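Local coordinates for protein NADH:ubiquinone oxidoreductase, Na translocating, C subunit (Parabacteroides distasonis, PDB 3LWX) that is the C subunit of a sodium-translocating oxidoreductase of the membrane, a protein that carries an FMN-binding domain, at residues 7-10 with 11-15. Residues are numbered along the deposited sequence; the frame is centred on the assembly and turned at random.
Sequences FQKQ and NEDND
K9 and D13, one helical turn apart, close a salt bridge in the modelled conformer of K9, in which K9 NZ lies 2.8 Å from D13 OD2 and meets the syn lone pair of that oxygen; a second conformer of K9 may not keep it. The lysine reaches the carboxylate by running out extended from CB, with CG anti to the backbone N, and then bending at chi4, which turns the ammonium group back toward it. The same two residues are joined through the backbone: D13 N donates to K9 O at 2.8 Å. Three further i to i+4 bonds, N11 N to F7 O, E12 N to Q8 O and N14 N to Q10 O, are 2.9 to 3.1 Å long, so all four carbonyls from F7 to Q10 are satisfied.

A second polar cluster is built round one water. It donates to N11 OD1 at 2.6 Å and accepts from N14 ND2 at 2.9 Å and, in the modelled conformer of Q10, from Q10 NE2; that third link is doubtful for the alternate copy. In the same conformer Q10 OE1 is hydrogen-bonded to Q2, while N14 OD1 is bonded to R17. Both ends of the N11 amide sit over one face of the F7 ring: ND2 is 3.3 Å from CE2, and the water-bound OD1 stands 3.9 Å above the ring plane, offset toward the rim. Amide and ring planes are 77° apart. A chi1 of -175° carries the F7 ring alongside N11, and chi2 of 68° turns its face to the amide.

N14 is buried where its side chain touches helix 30-40, whereas K9 is exposed. Taken together, the regular i to i+4 backbone ladder and the i, i+4 Lys-Asp pair are typical of a surface alpha-helix packed along part of its circumference, here the N-terminal helix 4-23.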
# COMPACT_ATOMS: atom_id res chain seq x y z
N PHE A 7 -9.22 21.92 -9.91
CA PHE A 7 -9.29 20.87 -10.92
C PHE A 7 -8.05 19.97 -10.85
O PHE A 7 -8.14 18.75 -10.92
CB PHE A 7 -9.49 21.45 -12.31
CG PHE A 7 -9.70 20.39 -13.35
CD1 PHE A 7 -10.85 19.62 -13.35
CD2 PHE A 7 -8.74 20.14 -14.32
CE1 PHE A 7 -11.05 18.63 -14.27
CE2 PHE A 7 -8.95 19.14 -15.27
CZ PHE A 7 -10.10 18.37 -15.23
N GLN A 8 -6.87 20.58 -10.67
CA GLN A 8 -5.64 19.81 -10.54
C GLN A 8 -5.73 18.88 -9.31
O GLN A 8 -5.38 17.71 -9.38
CB GLN A 8 -4.42 20.75 -10.46
CG GLN A 8 -4.15 21.48 -11.78
CD GLN A 8 -3.19 22.66 -11.70
OE1 GLN A 8 -2.96 23.23 -10.63
NE2 GLN A 8 -2.63 23.04 -12.85
N LYS A 9 -6.20 19.42 -8.19
CA LYS A 9 -6.35 18.64 -6.96
C LYS A 9 -7.33 17.49 -7.16
O LYS A 9 -7.10 16.37 -6.68
CB LYS A 9 -6.79 19.53 -5.80
CG LYS A 9 -7.38 18.79 -4.59
CD LYS A 9 -7.58 19.73 -3.42
CE LYS A 9 -8.62 19.23 -2.45
NZ LYS A 9 -8.34 17.89 -1.91
N GLN A 10 -8.44 17.75 -7.84
CA GLN A 10 -9.42 16.67 -8.04
C GLN A 10 -8.77 15.54 -8.85
O GLN A 10 -9.00 14.38 -8.58
CB GLN A 10 -10.79 17.11 -8.64
CG GLN A 10 -10.91 17.26 -10.17
CD GLN A 10 -12.35 17.47 -10.67
OE1 GLN A 10 -12.94 18.54 -10.48
NE2 GLN A 10 -12.90 16.46 -11.35
N ASN A 11 -7.95 15.89 -9.84
CA ASN A 11 -7.28 14.87 -10.62
C ASN A 11 -6.29 14.07 -9.78
O ASN A 11 -6.21 12.85 -9.88
CB ASN A 11 -6.58 15.46 -11.83
CG ASN A 11 -7.54 15.94 -12.89
OD1 ASN A 11 -8.69 15.50 -12.98
ND2 ASN A 11 -7.08 16.87 -13.69
N GLU A 12 -5.54 14.77 -8.94
CA GLU A 12 -4.60 14.09 -8.05
C GLU A 12 -5.32 13.19 -7.05
O GLU A 12 -4.91 12.06 -6.80
CB GLU A 12 -3.74 15.11 -7.30
CG GLU A 12 -2.79 15.88 -8.19
CD GLU A 12 -2.12 17.06 -7.52
OE1 GLU A 12 -2.42 17.36 -6.34
OE2 GLU A 12 -1.29 17.70 -8.19
N ASP A 13 -6.43 13.69 -6.50
CA ASP A 13 -7.20 12.92 -5.53
C ASP A 13 -7.82 11.69 -6.19
O ASP A 13 -7.82 10.62 -5.60
CB ASP A 13 -8.30 13.77 -4.91
CG ASP A 13 -7.79 14.82 -3.93
OD1 ASP A 13 -6.59 14.80 -3.55
OD2 ASP A 13 -8.64 15.65 -3.53
N ASN A 14 -8.32 11.83 -7.40
CA ASN A 14 -8.88 10.67 -8.09
C ASN A 14 -7.81 9.62 -8.41
O ASN A 14 -8.08 8.44 -8.32
CB ASN A 14 -9.70 11.10 -9.31
CG ASN A 14 -11.08 11.61 -8.89
OD1 ASN A 14 -11.70 11.05 -7.98
ND2 ASN A 14 -11.58 12.63 -9.60
N ASP A 15 -6.60 10.07 -8.75
CA ASP A 15 -5.48 9.16 -8.96
C ASP A 15 -5.19 8.39 -7.66
O ASP A 15 -5.05 7.17 -7.68
CB ASP A 15 -4.28 9.97 -9.47
CG ASP A 15 -3.06 9.14 -9.82
OD1 ASP A 15 -3.08 7.91 -9.79
OD2 ASP A 15 -2.04 9.77 -10.20
O HOH W 1 -10.70 14.20 -11.85